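Local coordinates for cytoplasmic protein (Cryptococcus neoformans var. grubii serotype A, PDB 7LPO) that probably hydrolyses the beta-glucosidic bond of steryl glucosides, as a sterylglucosidase of glycoside hydrolase family 5, at residues I21-L26 and E422-I427; L98-F103 and G265-N270; F103-L108 and D145-F150. All blocks are in the same frame, centred on the assembly; numbering follows the deposited sequence.

All three contacts are buried and tied to the parallel strands of the TIM barrel. Along the chain they are nested: contact 3 lies inside the loop closed by contact 2, and contact 2 inside the one closed by contact 1. Contacts 1 and 2 sit on neighbouring strands, 424-427 and 263-267, with centres about 14 Å apart. Contacts 2 and 3 are also about 14 Å apart and share Phe103 on strand 98-104. Contacts 1 and 3, about 26 Å between centres, do not touch. The series runs from the strand beginnings at the barrel floor, through the interior, to the loops beyond the strand ends, the side where TIM-barrel enzymes carry their active sites.

Contact 1: residues I21-L26 and E422-I427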
loop_
_atom_site.group_PDB
_atom_site.type_symbol
_atom_site.label_atom_id
_atom_site.label_comp_id
_atom_site.label_asym_id
_atom_site.label_seq_id
_atom_site.Cartn_x
_atom_site.Cartn_y
_atom_site.Cartn_z
ATOM N N ILE A 21 -4.311 -17.332 14.500
ATOM C CA ILE A 21 -5.297 -16.261 14.426
ATOM C C ILE A 21 -6.387 -16.690 13.459
ATOM O O ILE A 21 -6.128 -16.903 12.271
ATOM C CB ILE A 21 -4.670 -14.933 13.979
ATOM C CG1 ILE A 21 -3.782 -14.364 15.081
ATOM C CG2 ILE A 21 -5.770 -13.954 13.614
ATOM C CD1 ILE A 21 -2.870 -13.233 14.619
ATOM N N HIS A 22 -7.606 -16.829 13.964
ATOM C CA HIS A 22 -8.742 -17.116 13.100
ATOM C C HIS A 22 -9.128 -15.876 12.301
ATOM O O HIS A 22 -9.044 -14.746 12.792
ATOM C CB HIS A 22 -9.912 -17.618 13.940
ATOM C CG HIS A 22 -9.635 -18.932 14.604
ATOM N ND1 HIS A 22 -9.767 -20.138 13.951
ATOM C CD2 HIS A 22 -9.183 -19.227 15.847
ATOM C CE1 HIS A 22 -9.438 -21.120 14.771
ATOM N NE2 HIS A 22 -9.072 -20.593 15.925
ATOM N N SER A 23 -9.525 -16.097 11.051
ATOM C CA SER A 23 -9.886 -15.050 10.106
ATOM C C SER A 23 -11.116 -15.551 9.357
ATOM O O SER A 23 -11.157 -15.621 8.127
ATOM C CB SER A 23 -8.723 -14.729 9.169
ATOM O OG SER A 23 -8.929 -13.484 8.531
ATOM N N SER A 24 -12.122 -15.934 10.147
ATOM C CA SER A 24 -13.312 -16.646 9.716
ATOM C C SER A 24 -14.596 -15.885 10.021
ATOM O O SER A 24 -15.680 -16.358 9.660
ATOM C CB SER A 24 -13.372 -18.006 10.426
ATOM O OG SER A 24 -13.031 -17.842 11.799
ATOM N N THR A 25 -14.498 -14.756 10.705
ATOM C CA THR A 25 -15.631 -13.960 11.116
ATOM C C THR A 25 -15.274 -12.501 10.846
ATOM O O THR A 25 -14.222 -12.195 10.255
ATOM C CB THR A 25 -15.947 -14.197 12.599
ATOM O OG1 THR A 25 -14.930 -13.565 13.390
ATOM C CG2 THR A 25 -15.995 -15.674 12.923
ATOM N N LEU A 26 -16.114 -11.591 11.334
ATOM C CA LEU A 26 -15.888 -10.170 11.105
ATOM C C LEU A 26 -14.664 -9.632 11.832
ATOM O O LEU A 26 -14.282 -8.482 11.590
ATOM C CB LEU A 26 -17.116 -9.370 11.526
ATOM C CG LEU A 26 -18.242 -9.448 10.500
ATOM C CD1 LEU A 26 -19.544 -8.922 11.099
ATOM C CD2 LEU A 26 -17.851 -8.680 9.244
ATOM N N GLU A 422 -1.859 -22.648 5.744
ATOM C CA GLU A 422 -2.781 -21.912 6.603
ATOM C C GLU A 422 -2.780 -20.411 6.319
ATOM O O GLU A 422 -3.199 -19.620 7.175
ATOM C CB GLU A 422 -2.433 -22.148 8.073
ATOM C CG GLU A 422 -2.465 -23.597 8.511
ATOM C CD GLU A 422 -3.864 -24.169 8.519
ATOM O OE1 GLU A 422 -4.829 -23.412 8.274
ATOM O OE2 GLU A 422 -3.998 -25.386 8.761
ATOM N N SER A 423 -2.323 -20.003 5.140
ATOM C CA SER A 423 -2.175 -18.584 4.868
ATOM C C SER A 423 -3.523 -17.878 4.857
ATOM O O SER A 423 -4.503 -18.361 4.281
ATOM C CB SER A 423 -1.477 -18.359 3.529
ATOM O OG SER A 423 -1.442 -16.972 3.222
ATOM N N ILE A 424 -3.560 -16.715 5.489
ATOM C CA ILE A 424 -4.668 -15.791 5.308
ATOM C C ILE A 424 -4.478 -15.082 3.975
ATOM O O ILE A 424 -3.395 -14.564 3.684
ATOM C CB ILE A 424 -4.741 -14.790 6.475
ATOM C CG1 ILE A 424 -5.062 -15.526 7.782
ATOM C CG2 ILE A 424 -5.802 -13.747 6.205
ATOM C CD1 ILE A 424 -4.904 -14.674 9.028
ATOM N N HIS A 425 -5.520 -15.086 3.150
ATOM C CA HIS A 425 -5.523 -14.310 1.917
ATOM C C HIS A 425 -5.951 -12.882 2.230
ATOM O O HIS A 425 -7.114 -12.630 2.578
ATOM C CB HIS A 425 -6.458 -14.938 0.895
ATOM C CG HIS A 425 -5.939 -16.207 0.308
ATOM N ND1 HIS A 425 -4.598 -16.421 0.074
ATOM C CD2 HIS A 425 -6.578 -17.334 -0.082
ATOM C CE1 HIS A 425 -4.435 -17.624 -0.447
ATOM N NE2 HIS A 425 -5.621 -18.198 -0.553
ATOM N N PHE A 426 -5.004 -11.951 2.141
ATOM C CA PHE A 426 -5.295 -10.531 2.264
ATOM C C PHE A 426 -5.644 -10.024 0.875
ATOM O O PHE A 426 -4.773 -9.919 0.002
ATOM C CB PHE A 426 -4.119 -9.785 2.879
ATOM C CG PHE A 426 -3.929 -10.071 4.351
ATOM C CD1 PHE A 426 -4.583 -9.323 5.302
ATOM C CD2 PHE A 426 -3.105 -11.106 4.770
ATOM C CE1 PHE A 426 -4.417 -9.583 6.641
ATOM C CE2 PHE A 426 -2.919 -11.372 6.120
ATOM C CZ PHE A 426 -3.575 -10.610 7.055
ATOM N N ILE A 427 -6.925 -9.747 0.668
ATOM C CA ILE A 427 -7.474 -9.490 -0.656
ATOM C C ILE A 427 -7.470 -7.989 -0.889
ATOM O O ILE A 427 -8.238 -7.251 -0.263
ATOM C CB ILE A 427 -8.881 -10.079 -0.798
ATOM C CG1 ILE A 427 -8.803 -11.611 -0.733
ATOM C CG2 ILE A 427 -9.514 -9.627 -2.096
ATOM C CD1 ILE A 427 -9.938 -12.236 0.009
#
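Ile21 and Ser23, in the N-terminal loop that leads into strand 28-29, rest against Ile424, the first residue of barrel strand 424-427. The join therefore lies at the floor of the TIM barrel, where the parallel strands begin. Ile424 does the reaching. Its CG1 is anti to the carbonyl carbon (chi1 -65°) and its chi2 is extended, which carries CD1 out to the loop. There CD1 lies 3.8 Å from Ser23 CB and also meets the backbone at Ile21, 4.1 Å from Ile21 O. The other branch turns along the strand: Ile424 CG2 is 3.9 Å from Ser23 OG, and it also sits over one face of the Phe426 ring, offset toward the rim.

The loop's polar atoms are held elsewhere. Ser23 OG is hydrogen-bonded to Ala447 O on the adjoining strand 447-449. Arg446 connects both segments, giving NH1 to Ile21 O and NE to Glu422 O. The backbone of Ile424 is meanwhile paired with Ile264 and Trp266 on the other neighbouring strand.

Across the contact itself there is only van der Waals packing, with Ile424 carbons set against a CH2, a hydroxyl oxygen and a carbonyl oxygen, a modest 114 Å² in all. The buried hydroxyl and carbonyl beside the isoleucine have their own partners, so an apolar branch can lie close to them, while the directional bonds of Ser23 OG and Ile21 O go to Ala447 and Arg446.

Contact 2: residues L98-F103 and G265-N270; sequences LLRYVF and GWDSIN
Arg100, on strand 98-104, reaches through the barrel interior to Asp267, the last residue of strand 263-267, and Asn270 in the loop just after it, past the strand 137-143 that separates the two strands. With CG anti to the backbone N (chi1 -177°) and the chain extended to NE, the side chain spans the gap, and both acceptors lie at the guanidinium edge, close to its plane.

NE and NH2 both grip a single oxygen of the aspartate in a side-on salt bridge. Arg100 NE to Asp267 OD2 is 3.0 Å, nearly along the C-O axis, whereas Arg100 NH2 comes to the same OD2 at 3.2 Å from above the carboxylate plane. The two planes stand 75° apart; this is not the flat pairing in which each nitrogen takes its own oxygen. OD1 is turned instead to Ser450 OG, with a weak bond from Ser268 N.

Arg100 NH2 has a second acceptor, Asn270 OD1, at 2.9 Å with an N-H...O angle of 156°. A water adds a weak contact with NH2 and donates to Ser268 O at 2.6 Å. NH1 turns to Asn42 OD1 and makes a salt bridge with Glu521, while Asn270 passes its backbone O to Gln144. With all three nitrogens engaged, the guanidinium is fixed in rotation.

On the outer side of the barrel, Phe103 CZ meets the edge of the Trp266 ring, 4.1 Å from CZ3; Trp266 NE1 is hydrogen-bonded to His420 ND1.

A buried arginine joining the second strand to the asparagine of an Asn-Glu-Pro sequence after the fourth is characteristic of the active-site end of the barrel in family 5 glycoside hydrolases; a bound Tris molecule about 6 Å from the Asn270 side chain is consistent with a pocket here.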
loop_
_atom_site.group_PDB
_atom_site.type_symbol
_atom_site.label_atom_id
_atom_site.label_comp_id
_atom_site.label_asym_id
_atom_site.label_seq_id
_atom_site.Cartn_x
_atom_site.Cartn_y
_atom_site.Cartn_z
ATOM N N LEU A 98 1.846 -5.294 14.353
ATOM C CA LEU A 98 1.637 -5.712 12.976
ATOM C C LEU A 98 2.635 -5.011 12.070
ATOM O O LEU A 98 2.964 -3.839 12.271
ATOM C CB LEU A 98 0.210 -5.391 12.514
ATOM C CG LEU A 98 -0.141 -5.615 11.042
ATOM C CD1 LEU A 98 -0.355 -7.083 10.773
ATOM C CD2 LEU A 98 -1.386 -4.812 10.681
ATOM N N LEU A 99 3.113 -5.746 11.075
ATOM C CA LEU A 99 3.998 -5.212 10.051
ATOM C C LEU A 99 3.512 -5.736 8.713
ATOM O O LEU A 99 3.288 -6.939 8.576
ATOM C CB LEU A 99 5.454 -5.631 10.275
ATOM C CG LEU A 99 6.115 -5.198 11.578
ATOM C CD1 LEU A 99 7.425 -5.946 11.745
ATOM C CD2 LEU A 99 6.336 -3.706 11.611
ATOM N N ARG A 100 3.303 -4.831 7.756
ATOM C CA ARG A 100 3.101 -5.197 6.360
ATOM C C ARG A 100 4.477 -5.145 5.715
ATOM O O ARG A 100 5.084 -4.072 5.623
ATOM C CB ARG A 100 2.117 -4.251 5.683
ATOM C CG ARG A 100 1.808 -4.627 4.240
ATOM C CD ARG A 100 0.565 -3.918 3.791
ATOM N NE ARG A 100 0.240 -4.129 2.385
ATOM C CZ ARG A 100 0.531 -3.273 1.411
ATOM N NH1 ARG A 100 1.189 -2.144 1.669
ATOM N NH2 ARG A 100 0.157 -3.548 0.171
ATOM N N TYR A 101 4.996 -6.308 5.323
ATOM C CA TYR A 101 6.391 -6.417 4.918
ATOM C C TYR A 101 6.514 -6.240 3.411
ATOM O O TYR A 101 5.970 -7.033 2.642
ATOM C CB TYR A 101 6.989 -7.756 5.348
ATOM C CG TYR A 101 8.467 -7.788 5.075
ATOM C CD1 TYR A 101 8.953 -8.131 3.819
ATOM C CD2 TYR A 101 9.383 -7.415 6.057
ATOM C CE1 TYR A 101 10.316 -8.127 3.553
ATOM C CE2 TYR A 101 10.750 -7.415 5.797
ATOM C CZ TYR A 101 11.205 -7.774 4.544
ATOM O OH TYR A 101 12.558 -7.762 4.276
ATOM N N VAL A 102 7.275 -5.234 3.003
ATOM C CA VAL A 102 7.371 -4.826 1.605
ATOM C C VAL A 102 8.564 -5.510 0.946
ATOM O O VAL A 102 9.693 -5.422 1.439
ATOM C CB VAL A 102 7.498 -3.296 1.502
ATOM C CG1 VAL A 102 7.699 -2.870 0.063
ATOM C CG2 VAL A 102 6.283 -2.605 2.105
ATOM N N PHE A 103 8.312 -6.188 -0.175
ATOM C CA PHE A 103 9.361 -6.707 -1.041
ATOM C C PHE A 103 8.918 -6.519 -2.486
ATOM O O PHE A 103 7.728 -6.404 -2.782
ATOM C CB PHE A 103 9.683 -8.185 -0.756
ATOM C CG PHE A 103 8.588 -9.129 -1.137
ATOM C CD1 PHE A 103 7.542 -9.381 -0.264
ATOM C CD2 PHE A 103 8.595 -9.757 -2.362
ATOM C CE1 PHE A 103 6.523 -10.241 -0.602
ATOM C CE2 PHE A 103 7.579 -10.626 -2.712
ATOM C CZ PHE A 103 6.541 -10.869 -1.830
ATOM N N GLY A 265 -0.094 -14.326 6.712
ATOM C CA GLY A 265 -0.742 -14.381 5.414
ATOM C C GLY A 265 -0.008 -13.541 4.392
ATOM O O GLY A 265 1.045 -12.952 4.667
ATOM N N TRP A 266 -0.600 -13.481 3.203
ATOM C CA TRP A 266 0.003 -12.815 2.060
ATOM C C TRP A 266 -1.010 -11.871 1.432
ATOM O O TRP A 266 -2.164 -12.253 1.207
ATOM C CB TRP A 266 0.500 -13.838 1.024
ATOM C CG TRP A 266 1.583 -14.721 1.560
ATOM C CD1 TRP A 266 1.439 -15.724 2.466
ATOM C CD2 TRP A 266 2.973 -14.675 1.229
ATOM N NE1 TRP A 266 2.648 -16.306 2.724
ATOM C CE2 TRP A 266 3.610 -15.681 1.977
ATOM C CE3 TRP A 266 3.736 -13.886 0.369
ATOM C CZ2 TRP A 266 4.975 -15.910 1.907
ATOM C CZ3 TRP A 266 5.091 -14.107 0.299
ATOM C CH2 TRP A 266 5.699 -15.119 1.056
ATOM N N ASP A 267 -0.576 -10.637 1.180
ATOM C CA ASP A 267 -1.318 -9.690 0.365
ATOM C C ASP A 267 -1.198 -10.079 -1.105
ATOM O O ASP A 267 -0.255 -10.762 -1.518
ATOM C CB ASP A 267 -0.785 -8.271 0.572
ATOM C CG ASP A 267 -1.888 -7.204 0.564
ATOM O OD1 ASP A 267 -3.010 -7.468 0.079
ATOM O OD2 ASP A 267 -1.616 -6.083 1.048
ATOM N N SER A 268 -2.174 -9.648 -1.901
ATOM C CA SER A 268 -2.070 -9.816 -3.342
ATOM C C SER A 268 -1.267 -8.655 -3.934
ATOM O O SER A 268 -0.860 -7.726 -3.233
ATOM C CB SER A 268 -3.456 -9.949 -3.971
ATOM O OG SER A 268 -4.274 -8.844 -3.686
ATOM N N ILE A 269 -1.005 -8.724 -5.239
ATOM C CA ILE A 269 -0.149 -7.740 -5.879
ATOM C C ILE A 269 -0.633 -6.342 -5.552
ATOM O O ILE A 269 -1.819 -6.026 -5.689
ATOM C CB ILE A 269 -0.112 -7.980 -7.395
ATOM C CG1 ILE A 269 0.819 -6.967 -8.059
ATOM C CG2 ILE A 269 -1.489 -7.904 -7.999
ATOM C CD1 ILE A 269 1.206 -7.361 -9.480
ATOM N N ASN A 270 0.298 -5.489 -5.147
ATOM C CA ASN A 270 -0.052 -4.170 -4.637
ATOM C C ASN A 270 -0.588 -3.265 -5.743
ATOM O O ASN A 270 -0.019 -3.202 -6.836
ATOM C CB ASN A 270 1.174 -3.528 -3.993
ATOM C CG ASN A 270 0.857 -2.186 -3.356
ATOM O OD1 ASN A 270 0.194 -2.126 -2.326
ATOM N ND2 ASN A 270 1.328 -1.105 -3.969
HETATM O O HOH W 1 0.141 -5.874 -1.737
#

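Contact 3: residues F103-L108 and D145-F150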
loop_
_atom_site.group_PDB
_atom_site.type_symbol
_atom_site.label_atom_id
_atom_site.label_comp_id
_atom_site.label_asym_id
_atom_site.label_seq_id
_atom_site.Cartn_x
_atom_site.Cartn_y
_atom_site.Cartn_z
ATOM N N PHE A 103 8.312 -6.188 -0.175
ATOM C CA PHE A 103 9.361 -6.707 -1.041
ATOM C C PHE A 103 8.918 -6.519 -2.486
ATOM O O PHE A 103 7.728 -6.404 -2.782
ATOM C CB PHE A 103 9.683 -8.185 -0.756
ATOM C CG PHE A 103 8.588 -9.129 -1.137
ATOM C CD1 PHE A 103 7.542 -9.381 -0.264
ATOM C CD2 PHE A 103 8.595 -9.757 -2.362
ATOM C CE1 PHE A 103 6.523 -10.241 -0.602
ATOM C CE2 PHE A 103 7.579 -10.626 -2.712
ATOM C CZ PHE A 103 6.541 -10.869 -1.830
ATOM N N THR A 104 9.883 -6.472 -3.396
ATOM C CA THR A 104 9.563 -6.274 -4.799
ATOM C C THR A 104 9.985 -7.481 -5.620
ATOM O O THR A 104 10.932 -8.195 -5.283
ATOM C CB THR A 104 10.223 -5.012 -5.368
ATOM O OG1 THR A 104 11.649 -5.160 -5.337
ATOM C CG2 THR A 104 9.777 -3.788 -4.549
ATOM N N TRP A 105 9.236 -7.705 -6.697
ATOM C CA TRP A 105 9.625 -8.680 -7.707
ATOM C C TRP A 105 11.052 -8.441 -8.187
ATOM O O TRP A 105 11.817 -9.393 -8.390
ATOM C CB TRP A 105 8.622 -8.589 -8.852
ATOM C CG TRP A 105 8.762 -9.574 -9.952
ATOM C CD1 TRP A 105 9.569 -10.665 -9.995
ATOM C CD2 TRP A 105 8.045 -9.548 -11.184
ATOM N NE1 TRP A 105 9.396 -11.320 -11.180
ATOM C CE2 TRP A 105 8.472 -10.645 -11.934
ATOM C CE3 TRP A 105 7.073 -8.695 -11.724
ATOM C CZ2 TRP A 105 7.972 -10.918 -13.203
ATOM C CZ3 TRP A 105 6.586 -8.960 -12.986
ATOM C CH2 TRP A 105 7.035 -10.066 -13.710
ATOM N N GLU A 106 11.435 -7.170 -8.351
ATOM C CA GLU A 106 12.781 -6.873 -8.829
ATOM C C GLU A 106 13.828 -7.453 -7.894
ATOM O O GLU A 106 14.847 -7.988 -8.350
ATOM C CB GLU A 106 12.990 -5.364 -8.965
ATOM C CG GLU A 106 14.434 -4.983 -9.282
ATOM C CD GLU A 106 14.675 -3.479 -9.376
ATOM O OE1 GLU A 106 15.764 -3.102 -9.840
ATOM O OE2 GLU A 106 13.794 -2.671 -9.000
ATOM N N SER A 107 13.615 -7.320 -6.580
ATOM C CA SER A 107 14.613 -7.773 -5.619
ATOM C C SER A 107 14.759 -9.289 -5.621
ATOM O O SER A 107 15.796 -9.801 -5.177
ATOM C CB SER A 107 14.264 -7.270 -4.212
ATOM O OG SER A 107 13.105 -7.915 -3.697
ATOM N N LEU A 108 13.768 -10.007 -6.149
ATOM C CA LEU A 108 13.807 -11.460 -6.205
ATOM C C LEU A 108 14.311 -12.014 -7.533
ATOM O O LEU A 108 14.829 -13.138 -7.556
ATOM C CB LEU A 108 12.414 -12.046 -5.947
ATOM C CG LEU A 108 11.768 -11.830 -4.586
ATOM C CD1 LEU A 108 10.334 -12.380 -4.604
ATOM C CD2 LEU A 108 12.565 -12.473 -3.468
ATOM N N ASP A 145 4.681 -0.071 -7.767
ATOM C CA ASP A 145 4.044 1.201 -8.066
ATOM C C ASP A 145 4.323 1.486 -9.531
ATOM O O ASP A 145 5.480 1.450 -9.953
ATOM C CB ASP A 145 4.580 2.336 -7.187
ATOM C CG ASP A 145 4.334 2.100 -5.722
ATOM O OD1 ASP A 145 3.175 2.295 -5.279
ATOM O OD2 ASP A 145 5.296 1.725 -5.013
ATOM N N VAL A 146 3.265 1.742 -10.297
ATOM C CA VAL A 146 3.333 2.003 -11.734
ATOM C C VAL A 146 4.313 1.054 -12.412
ATOM O O VAL A 146 5.167 1.471 -13.207
ATOM C CB VAL A 146 3.666 3.482 -12.017
ATOM C CG1 VAL A 146 2.502 4.358 -11.559
ATOM C CG2 VAL A 146 4.925 3.927 -11.327
ATOM N N TRP A 147 4.147 -0.232 -12.097
ATOM C CA TRP A 147 4.820 -1.394 -12.674
ATOM C C TRP A 147 6.243 -1.608 -12.174
ATOM O O TRP A 147 6.575 -2.726 -11.761
ATOM C CB TRP A 147 4.848 -1.343 -14.206
ATOM C CG TRP A 147 5.477 -2.595 -14.791
ATOM C CD1 TRP A 147 6.698 -2.695 -15.377
ATOM C CD2 TRP A 147 4.926 -3.920 -14.793
ATOM N NE1 TRP A 147 6.944 -3.994 -15.750
ATOM C CE2 TRP A 147 5.872 -4.766 -15.402
ATOM C CE3 TRP A 147 3.728 -4.473 -14.327
ATOM C CZ2 TRP A 147 5.654 -6.132 -15.571
ATOM C CZ3 TRP A 147 3.507 -5.822 -14.505
ATOM C CH2 TRP A 147 4.467 -6.641 -15.120
ATOM N N SER A 148 7.087 -0.575 -12.215
ATOM C CA SER A 148 8.498 -0.757 -11.882
ATOM C C SER A 148 9.179 0.587 -11.677
ATOM O O SER A 148 8.660 1.626 -12.081
ATOM C CB SER A 148 9.232 -1.529 -12.986
ATOM O OG SER A 148 9.216 -0.793 -14.197
ATOM N N ARG A 149 10.369 0.545 -11.065
ATOM C CA ARG A 149 11.197 1.752 -10.965
ATOM C C ARG A 149 11.471 2.352 -12.341
ATOM O O ARG A 149 11.519 3.577 -12.501
ATOM C CB ARG A 149 12.535 1.442 -10.294
ATOM C CG ARG A 149 12.475 1.031 -8.848
ATOM C CD ARG A 149 13.873 1.009 -8.227
ATOM N NE ARG A 149 14.774 0.032 -8.853
ATOM C CZ ARG A 149 16.012 0.302 -9.264
ATOM N NH1 ARG A 149 16.514 1.520 -9.136
ATOM N NH2 ARG A 149 16.757 -0.653 -9.804
ATOM N N PHE A 150 11.681 1.501 -13.340
ATOM C CA PHE A 150 12.027 1.934 -14.691
ATOM C C PHE A 150 10.850 2.547 -15.426
ATOM O O PHE A 150 11.057 3.140 -16.487
ATOM C CB PHE A 150 12.619 0.721 -15.417
ATOM C CG PHE A 150 13.548 -0.066 -14.526
ATOM C CD1 PHE A 150 14.796 0.440 -14.197
ATOM C CD2 PHE A 150 13.137 -1.246 -13.939
ATOM C CE1 PHE A 150 15.622 -0.228 -13.344
ATOM C CE2 PHE A 150 13.964 -1.924 -13.075
ATOM C CZ PHE A 150 15.210 -1.414 -12.774
HETATM O O HOH W 2 11.415 -2.075 -10.306
#
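Trp147, Arg149 and Phe150, in the loop after strand 137-143, pack in turn onto Trp105 and Glu106 of the short helix 105-109. Trp147 comes first: its CH2 lies 3.8 Å from Trp105 CZ3, in the plane of the Trp105 ring and at its edge, with the planes of the six-membered rings at 81°, an oblique meeting. The indole nitrogens bond outward, Trp147 NE1 to Thr160 and Trp105 NE1 to Glu109.

Arg149 follows, bent at chi3 (-63°) so that one side of its guanidinium faces the extended Glu106. The flat groups are nearly coplanar and the bonds almost straight: Arg149 NH2 to Glu106 OE1 is 2.6 Å and Arg149 NE to Glu106 OE2 is 2.9 Å, each on a syn lone pair. A water accepts from Arg149 N at 2.9 Å and lies 2.8 Å from Glu106 OE2, so it can link the loop backbone to the same carboxylate. Phe150 then brings its ring edge to the other oxygen, CZ being 3.4 Å from Glu106 OE1.

On the helix side, Thr104 OG1 accepts from Ser107 N, an N-cap bond at the start of the helix that carries Glu106. The whole is a bidentate salt bridge with the Phe150 ring edge beside it and a tryptophan pair nearby, joining the short helix after the second strand to the loop after the third, at the C-terminal end of a TIM barrel.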